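Local coordinates for protein ethyl acetate hydrolase (Pseudomonas veronii, PDB 5EFZ) that hydrolyses ethyl acetate to ethanol and acetate, a step in the bacterial degradation of short-chain methyl ketones such as 2-butanone, at residues L45-V50 / G102-A107; L146-S151 / A172-T177; K296-P301 / E324-R329. All coordinates share one frame; numbering follows the deposited sequence.

Contact 1 (L45-V50 / G102-A107); sequences LLAVAV and GLSSSA. With EDO (1,2-ethanediol), chain G.
The flat groups at this contact are peptide units, approached in two ways. Ser105 N donates to Leu45 O at 2.8 Å from within the carbonyl plane, whereas Ser106 OG comes to Ser104 O from above the carbonyl plane, 45° out of it, at 2.6 Å. Two serine hydroxyls complete the join to the strand, each turned anti to its carbonyl carbon and beside its own backbone N. Ser105 OG (chi1 -71°) accepts from Leu45 N at 2.9 Å, so that one residue holds both polar backbone atoms of Leu45. Ser104 OG (chi1 -66°) accepts from Ala47 N at 2.9 Å and is also hydrogen-bonded to Asn97 O, which satisfies this buried hydroxyl on two sides. Next to it the methyl of Ala47 rests against the base of the Leu103 side chain, Ala47 CB to Leu103 CB 3.6 Å. The loop is braced internally where Gly102 N donates to Ser106 OG at 2.8 Å. Ethanediol, probably from the crystallisation liquor, donates from its O2 to Leu103 O. Ala47 also pairs through its backbone with Asn97, so the loop following strand 92-96 carries on along the antiparallel strand 45-51, in the N-terminal part of the alpha/beta-hydrolase sheet.

Contact 2 (L146-S151 / A172-T177); sequences LVVGGS and AAIAGT. With ACT (acetate ion), chain O.
Strand 146-150 runs parallel to residues 172-174 of strand 170-174, the axes of these short pieces 5.0 Å apart, and four hydrogen bonds alternating in direction join them: Ala172 N to Val147 O, Gly149 N to Ala172 O (weak), Ile174 N to Gly149 O and Ser151 N to Ile174 O. In the first and the last two of these the donor lies almost along the C=O axis. On the face shared by Val148, Ala172 and Ile174, Val148 turns CG2 anti to its backbone N, which lays that methyl across the neighbouring strand: Val148 CG2 meets Ala172 CB at 3.7 Å and Ile174 CD1 at 3.7 Å. Ile174 brings CD1 there with CG1 beside its backbone N and anti to the carbonyl carbon. Further back, Leu146 CD1 reaches over to Ala172 CB at 4.1 Å. Helix 342-356 covers this face, through Leu348, Leu352 and Leu355.

At its C-terminal end strand 146-150 passes into the nucleophile elbow of the alpha/beta hydrolases, the sharp turn before helix 152-163 in a beta-alpha-beta crossover. Ser151, the probable nucleophile, sits there with strained backbone angles (phi 54°, psi -114°), and the bond from Ser151 N to Ile174 O, 2.8 Å long, ties the turn to the adjacent strand. Gly150 has no side chain, and Gly150 CA lies only 3.0 Å from Ile174 O; Ser151 CA comes equally near Ala175 O.

Ser151 OG stands anti to the backbone N (chi1 -165°), its CB bond leading away from segment 172-177. The hydrogen bond from Ser151 OG to ACT O, an oxygen of a bound acetate, is very short at 2.5 Å. The ion, probably from the crystallisation liquor, is also held by His334 NE2 and by the backbone N of Tyr68 and Met152, the last two consistent with an oxyanion hole.

Contact 3 (K296-P301 / E324-R329); sequences KTYVMP and EFRPLR
Four backbone hydrogen bonds join the segments. Glu324 N binds Thr297 O, Val299 N binds Glu324 O in a nearly straight bond (176°), and Arg326 N binds Val299 O; past the short strand 324-325, Leu328 N still reaches Pro301 O at 2.8 Å.

Charged and flat groups gather around Tyr298. The extended Arg326 chain runs alongside it, with Arg326 CD 3.6 Å from the Tyr298 ring centroid in a CH-pi contact and the guanidinium stacked flat at the hydroxyl end, planes 11° apart. Tyr298 OH thereby lies over the middle of the guanidinium face. Glu324 OE1 helps to fix the rotation of that group, accepting side-on in its plane from Arg326 NE and Arg326 NH2, each at 2.9 Å. Glu324 OE2 makes a weak salt bridge to Lys296 NZ at 3.2 Å and accepts from a water that also binds Tyr298 OH. Asn322 O takes a bond from Lys296 NZ, while on helix 342-356 Glu354 forms a salt bridge with Arg326 NH2 and His351 ND1 binds Arg326 NH1.

Apolar contacts lie toward the C-terminal end of strand 296-300. Pro301 CG rests against Phe325 CE1 at 3.6 Å, the two side chains crossing at about a right angle, and Met300 CE presses tightly on Leu328 CD2 at 3.4 Å.

This is the parallel edge pair of the alpha/beta-hydrolase sheet, linked through helix 310-317 in a beta-alpha-beta unit whose first strand leads toward the probable catalytic acid, Asp305.

In the fold
All three contacts reach the same eight-stranded sheet and follow one another in series along the chain. Contact 1 lies near one edge, on antiparallel strand 45-51, while contact 3 includes the outermost strand 324-325 at the other; their centres are about 29 Å apart, on opposite sides of the chain's centre. Contact 2 lies between, its centre about 20 Å from that of contact 1 and about 9 Å from that of contact 3. It touches the latter because strands 170-174 and 296-300 are neighbours, probably hydrogen-bonded. Helix 342-356 packs against contacts 2 and 3. Asp305 and His334, probably acid and base of a catalytic triad with Ser151 of contact 2, come from loops after the strands of contact 3.

Contact 1 (L45-V50 / G102-A107)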
loop_
_atom_site.group_PDB
_atom_site.type_symbol
_atom_site.label_atom_id
_atom_site.label_comp_id
_atom_site.label_asym_id
_atom_site.label_seq_id
_atom_site.Cartn_x
_atom_site.Cartn_y
_atom_site.Cartn_z
ATOM N N LEU A 45 -11.888 -12.414 30.899
ATOM C CA LEU A 45 -11.240 -13.710 30.746
ATOM C C LEU A 45 -10.099 -13.585 29.749
ATOM O O LEU A 45 -10.283 -13.117 28.621
ATOM C CB LEU A 45 -12.228 -14.764 30.259
ATOM C CG LEU A 45 -13.518 -14.974 31.031
ATOM C CD1 LEU A 45 -14.254 -16.153 30.452
ATOM C CD2 LEU A 45 -13.246 -15.192 32.488
ATOM N N LEU A 46 -8.907 -13.988 30.166
ATOM C CA LEU A 46 -7.772 -13.996 29.274
ATOM C C LEU A 46 -7.437 -15.435 28.927
ATOM O O LEU A 46 -7.295 -16.276 29.830
ATOM C CB LEU A 46 -6.553 -13.317 29.926
ATOM C CG LEU A 46 -6.686 -11.833 30.247
ATOM C CD1 LEU A 46 -5.368 -11.362 30.930
ATOM C CD2 LEU A 46 -6.989 -11.007 28.957
ATOM N N ALA A 47 -7.329 -15.705 27.627
ATOM C CA ALA A 47 -6.855 -16.992 27.121
ATOM C C ALA A 47 -5.329 -16.993 27.100
ATOM O O ALA A 47 -4.707 -16.156 26.423
ATOM C CB ALA A 47 -7.408 -17.270 25.722
ATOM N N VAL A 48 -4.745 -17.926 27.844
ATOM C CA VAL A 48 -3.307 -17.933 28.105
ATOM C C VAL A 48 -2.712 -19.300 27.774
ATOM O O VAL A 48 -3.227 -20.338 28.194
ATOM C CB VAL A 48 -2.988 -17.613 29.603
ATOM C CG1 VAL A 48 -1.465 -17.536 29.829
ATOM C CG2 VAL A 48 -3.675 -16.330 30.068
ATOM N N ALA A 49 -1.593 -19.307 27.066
ATOM C CA ALA A 49 -0.890 -20.560 26.793
ATOM C C ALA A 49 0.476 -20.419 27.431
ATOM O O ALA A 49 1.113 -19.395 27.268
ATOM C CB ALA A 49 -0.783 -20.824 25.264
ATOM N N VAL A 50 0.884 -21.411 28.212
ATOM C CA VAL A 50 2.173 -21.358 28.886
ATOM C C VAL A 50 3.073 -22.435 28.340
ATOM O O VAL A 50 2.668 -23.590 28.278
ATOM C CB VAL A 50 2.005 -21.546 30.406
ATOM C CG1 VAL A 50 3.369 -21.484 31.131
ATOM C CG2 VAL A 50 0.979 -20.506 30.933
ATOM N N GLY A 102 -11.274 -13.207 20.142
ATOM C CA GLY A 102 -12.129 -14.391 20.038
ATOM C C GLY A 102 -11.839 -15.510 21.028
ATOM O O GLY A 102 -12.693 -16.384 21.254
ATOM N N LEU A 103 -10.636 -15.508 21.615
ATOM C CA LEU A 103 -10.288 -16.492 22.652
ATOM C C LEU A 103 -10.421 -15.873 24.038
ATOM O O LEU A 103 -11.137 -16.397 24.900
ATOM C CB LEU A 103 -8.869 -17.037 22.439
ATOM C CG LEU A 103 -8.672 -17.838 21.134
ATOM C CD1 LEU A 103 -7.299 -18.460 21.125
ATOM C CD2 LEU A 103 -9.770 -18.891 20.947
ATOM N N SER A 104 -9.737 -14.757 24.262
ATOM C CA SER A 104 -10.003 -13.945 25.442
ATOM C C SER A 104 -11.407 -13.311 25.289
ATOM O O SER A 104 -12.018 -13.411 24.230
ATOM C CB SER A 104 -8.933 -12.855 25.604
ATOM O OG SER A 104 -7.659 -13.440 25.877
ATOM N N SER A 105 -11.890 -12.644 26.339
ATOM C CA SER A 105 -13.193 -11.968 26.292
ATOM C C SER A 105 -13.291 -11.094 25.066
ATOM O O SER A 105 -12.421 -10.277 24.833
ATOM C CB SER A 105 -13.403 -11.118 27.545
ATOM O OG SER A 105 -13.619 -11.950 28.661
ATOM N N SER A 106 -14.361 -11.267 24.293
ATOM C CA SER A 106 -14.502 -10.635 22.999
ATOM C C SER A 106 -15.984 -10.453 22.637
ATOM O O SER A 106 -16.867 -11.005 23.297
ATOM C CB SER A 106 -13.824 -11.479 21.902
ATOM O OG SER A 106 -12.465 -11.776 22.216
ATOM N N ALA A 107 -16.241 -9.684 21.594
ATOM C CA ALA A 107 -17.614 -9.511 21.080
ATOM C C ALA A 107 -18.267 -10.873 20.829
ATOM O O ALA A 107 -19.470 -11.057 21.046
ATOM C CB ALA A 107 -17.594 -8.669 19.753
HETATM C C1 EDO G . -13.881 -19.348 22.815
HETATM O O1 EDO G . -12.905 -20.346 23.161
HETATM C C2 EDO G . -14.241 -18.527 24.047
HETATM O O2 EDO G . -13.042 -18.210 24.773
#

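Contact 2 (L146-S151 / A172-T177)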
loop_
_atom_site.group_PDB
_atom_site.type_symbol
_atom_site.label_atom_id
_atom_site.label_comp_id
_atom_site.label_asym_id
_atom_site.label_seq_id
_atom_site.Cartn_x
_atom_site.Cartn_y
_atom_site.Cartn_z
ATOM N N LEU A 146 11.752 -10.733 29.419
ATOM C CA LEU A 146 11.591 -10.196 28.061
ATOM C C LEU A 146 10.107 -10.043 27.790
ATOM O O LEU A 146 9.330 -10.907 28.203
ATOM C CB LEU A 146 12.220 -11.136 27.009
ATOM C CG LEU A 146 11.934 -10.803 25.535
ATOM C CD1 LEU A 146 12.662 -9.464 25.197
ATOM C CD2 LEU A 146 12.484 -11.926 24.647
ATOM N N VAL A 147 9.724 -8.914 27.188
ATOM C CA VAL A 147 8.444 -8.774 26.522
ATOM C C VAL A 147 8.742 -8.695 25.018
ATOM O O VAL A 147 9.579 -7.908 24.591
ATOM C CB VAL A 147 7.683 -7.543 26.984
ATOM C CG1 VAL A 147 6.336 -7.477 26.254
ATOM C CG2 VAL A 147 7.431 -7.617 28.528
ATOM N N VAL A 148 8.107 -9.546 24.227
ATOM C CA VAL A 148 8.366 -9.546 22.784
ATOM C C VAL A 148 7.073 -9.782 22.015
ATOM O O VAL A 148 6.287 -10.677 22.349
ATOM C CB VAL A 148 9.442 -10.624 22.388
ATOM C CG1 VAL A 148 9.063 -12.042 22.924
ATOM C CG2 VAL A 148 9.708 -10.628 20.836
ATOM N N GLY A 149 6.856 -8.984 20.968
ATOM C CA GLY A 149 5.693 -9.204 20.121
ATOM C C GLY A 149 5.879 -8.498 18.801
ATOM O O GLY A 149 6.766 -7.650 18.672
ATOM N N GLY A 150 5.050 -8.857 17.824
ATOM C CA GLY A 150 5.130 -8.247 16.509
ATOM C C GLY A 150 3.851 -7.498 16.205
ATOM O O GLY A 150 2.766 -7.930 16.595
ATOM N N SER A 151 4.021 -6.377 15.523
ATOM C CA SER A 151 2.936 -5.474 15.102
ATOM C C SER A 151 2.054 -5.042 16.288
ATOM O O SER A 151 2.543 -4.305 17.134
ATOM C CB SER A 151 2.111 -6.102 13.997
ATOM O OG SER A 151 1.326 -5.082 13.389
ATOM N N ALA A 172 11.519 -6.445 23.074
ATOM C CA ALA A 172 11.787 -6.599 21.656
ATOM C C ALA A 172 10.519 -6.262 20.888
ATOM O O ALA A 172 9.501 -6.996 20.934
ATOM C CB ALA A 172 12.284 -8.021 21.325
ATOM N N ALA A 173 10.584 -5.144 20.170
ATOM C CA ALA A 173 9.432 -4.642 19.411
ATOM C C ALA A 173 9.634 -4.917 17.947
ATOM O O ALA A 173 10.418 -4.220 17.282
ATOM C CB ALA A 173 9.225 -3.158 19.647
ATOM N N ILE A 174 8.975 -5.965 17.456
ATOM C CA ILE A 174 9.133 -6.385 16.062
ATOM C C ILE A 174 8.023 -5.808 15.186
ATOM O O ILE A 174 6.839 -5.996 15.488
ATOM C CB ILE A 174 9.104 -7.898 15.934
ATOM C CG1 ILE A 174 10.123 -8.565 16.901
ATOM C CG2 ILE A 174 9.391 -8.298 14.492
ATOM C CD1 ILE A 174 9.808 -10.041 17.146
ATOM N N ALA A 175 8.415 -5.089 14.129
ATOM C CA ALA A 175 7.481 -4.610 13.131
ATOM C C ALA A 175 6.266 -3.883 13.747
ATOM O O ALA A 175 5.110 -4.171 13.423
ATOM C CB ALA A 175 7.038 -5.790 12.253
ATOM N N GLY A 176 6.531 -2.900 14.594
ATOM C CA GLY A 176 5.443 -2.098 15.132
ATOM C C GLY A 176 5.975 -0.835 15.787
ATOM O O GLY A 176 7.188 -0.704 16.033
ATOM N N THR A 177 5.082 0.114 16.071
ATOM C CA THR A 177 5.514 1.394 16.650
ATOM C C THR A 177 4.869 1.657 18.003
ATOM O O THR A 177 3.873 1.009 18.400
ATOM C CB THR A 177 5.167 2.575 15.724
ATOM O OG1 THR A 177 3.779 2.493 15.405
ATOM C CG2 THR A 177 5.966 2.521 14.409
HETATM C C ACT O . -0.612 -7.402 12.874
HETATM O O ACT O . -0.207 -6.510 12.076
HETATM O OXT ACT O . -0.797 -7.064 14.091
HETATM C CH3 ACT O . -0.828 -8.796 12.392
#

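Contact 3 (K296-P301 / E324-R329)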
loop_
_atom_site.group_PDB
_atom_site.type_symbol
_atom_site.label_atom_id
_atom_site.label_comp_id
_atom_site.label_asym_id
_atom_site.label_seq_id
_atom_site.Cartn_x
_atom_site.Cartn_y
_atom_site.Cartn_z
ATOM N N LYS A 296 16.180 -2.972 28.494
ATOM C CA LYS A 296 17.071 -3.113 27.334
ATOM C C LYS A 296 16.221 -3.433 26.141
ATOM O O LYS A 296 15.562 -4.487 26.092
ATOM C CB LYS A 296 18.125 -4.212 27.574
ATOM C CG LYS A 296 19.166 -4.390 26.436
ATOM C CD LYS A 296 20.008 -3.133 26.279
ATOM C CE LYS A 296 20.954 -3.199 25.064
ATOM N NZ LYS A 296 21.691 -1.906 24.826
ATOM N N THR A 297 16.200 -2.534 25.154
ATOM C CA THR A 297 15.213 -2.646 24.078
ATOM C C THR A 297 15.812 -2.766 22.668
ATOM O O THR A 297 16.671 -1.969 22.293
ATOM C CB THR A 297 14.271 -1.407 24.090
ATOM O OG1 THR A 297 13.699 -1.267 25.393
ATOM C CG2 THR A 297 13.163 -1.542 23.054
ATOM N N TYR A 298 15.366 -3.776 21.919
ATOM C CA TYR A 298 15.675 -3.920 20.486
ATOM C C TYR A 298 14.456 -3.491 19.663
ATOM O O TYR A 298 13.339 -4.011 19.851
ATOM C CB TYR A 298 16.036 -5.378 20.125
ATOM C CG TYR A 298 17.419 -5.835 20.533
ATOM C CD1 TYR A 298 18.248 -5.029 21.303
ATOM C CD2 TYR A 298 17.884 -7.091 20.161
ATOM C CE1 TYR A 298 19.522 -5.471 21.694
ATOM C CE2 TYR A 298 19.153 -7.541 20.543
ATOM C CZ TYR A 298 19.951 -6.730 21.298
ATOM O OH TYR A 298 21.191 -7.175 21.668
ATOM N N VAL A 299 14.670 -2.531 18.761
ATOM C CA VAL A 299 13.633 -2.052 17.857
ATOM C C VAL A 299 13.911 -2.706 16.509
ATOM O O VAL A 299 15.000 -2.514 15.938
ATOM C CB VAL A 299 13.661 -0.509 17.724
ATOM C CG1 VAL A 299 12.584 -0.026 16.704
ATOM C CG2 VAL A 299 13.501 0.168 19.102
ATOM N N MET A 300 12.975 -3.530 16.056
ATOM C CA MET A 300 13.234 -4.430 14.925
ATOM C C MET A 300 12.145 -4.358 13.861
ATOM O O MET A 300 11.322 -5.256 13.736
ATOM C CB MET A 300 13.403 -5.884 15.446
ATOM C CG MET A 300 14.542 -5.981 16.518
ATOM S SD MET A 300 14.786 -7.673 17.089
ATOM C CE MET A 300 15.406 -8.432 15.643
ATOM N N PRO A 301 12.167 -3.286 13.061
ATOM C CA PRO A 301 11.254 -3.277 11.910
ATOM C C PRO A 301 11.669 -4.337 10.882
ATOM O O PRO A 301 12.816 -4.784 10.918
ATOM C CB PRO A 301 11.441 -1.874 11.325
ATOM C CG PRO A 301 12.913 -1.522 11.678
ATOM C CD PRO A 301 13.073 -2.121 13.084
ATOM N N GLU A 324 18.708 -0.418 20.886
ATOM C CA GLU A 324 19.468 -0.701 19.665
ATOM C C GLU A 324 18.515 -0.862 18.513
ATOM O O GLU A 324 17.435 -1.402 18.681
ATOM C CB GLU A 324 20.318 -1.957 19.806
ATOM C CG GLU A 324 21.322 -1.820 20.941
ATOM C CD GLU A 324 22.306 -2.957 21.018
ATOM O OE1 GLU A 324 22.488 -3.654 20.004
ATOM O OE2 GLU A 324 22.906 -3.157 22.104
ATOM N N PHE A 325 18.940 -0.413 17.345
ATOM C CA PHE A 325 18.130 -0.525 16.135
ATOM C C PHE A 325 18.621 -1.727 15.333
ATOM O O PHE A 325 19.783 -1.768 14.895
ATOM C CB PHE A 325 18.233 0.783 15.327
ATOM C CG PHE A 325 17.282 0.862 14.160
ATOM C CD1 PHE A 325 15.916 0.864 14.376
ATOM C CD2 PHE A 325 17.768 0.978 12.851
ATOM C CE1 PHE A 325 15.019 0.969 13.296
ATOM C CE2 PHE A 325 16.874 1.075 11.754
ATOM C CZ PHE A 325 15.494 1.056 11.997
ATOM N N ARG A 326 17.784 -2.752 15.233
ATOM C CA ARG A 326 18.156 -3.989 14.550
ATOM C C ARG A 326 17.088 -4.443 13.539
ATOM O O ARG A 326 16.315 -5.343 13.819
ATOM C CB ARG A 326 18.402 -5.087 15.576
ATOM C CG ARG A 326 19.737 -4.860 16.333
ATOM C CD ARG A 326 19.874 -5.702 17.549
ATOM N NE ARG A 326 21.179 -5.529 18.207
ATOM C CZ ARG A 326 22.052 -6.505 18.414
ATOM N NH1 ARG A 326 21.779 -7.721 17.986
ATOM N NH2 ARG A 326 23.201 -6.266 19.045
ATOM N N PRO A 327 17.080 -3.827 12.361
ATOM C CA PRO A 327 16.052 -4.209 11.373
ATOM C C PRO A 327 16.224 -5.672 10.953
ATOM O O PRO A 327 17.375 -6.137 10.832
ATOM C CB PRO A 327 16.323 -3.282 10.180
ATOM C CG PRO A 327 17.229 -2.219 10.689
ATOM C CD PRO A 327 18.017 -2.829 11.832
ATOM N N LEU A 328 15.106 -6.346 10.696
ATOM C CA LEU A 328 15.091 -7.689 10.137
ATOM C C LEU A 328 15.056 -7.568 8.618
ATOM O O LEU A 328 14.203 -6.862 8.081
ATOM C CB LEU A 328 13.865 -8.460 10.625
ATOM C CG LEU A 328 13.871 -8.673 12.142
ATOM C CD1 LEU A 328 12.541 -9.249 12.540
ATOM C CD2 LEU A 328 14.996 -9.652 12.511
ATOM N N ARG A 329 15.944 -8.257 7.921
ATOM C CA ARG A 329 16.025 -8.082 6.464
ATOM C C ARG A 329 15.104 -9.122 5.848
ATOM O O ARG A 329 15.386 -10.323 5.941
ATOM C CB ARG A 329 17.466 -8.266 5.956
ATOM C CG ARG A 329 18.417 -7.194 6.467
ATOM C CD ARG A 329 19.895 -7.551 6.315
ATOM N NE ARG A 329 20.663 -6.400 6.779
ATOM C CZ ARG A 329 21.394 -5.602 6.002
ATOM N NH1 ARG A 329 21.552 -5.871 4.718
ATOM N NH2 ARG A 329 22.010 -4.556 6.534
HETATM O O HOH W 1 22.995 -5.639 22.888
#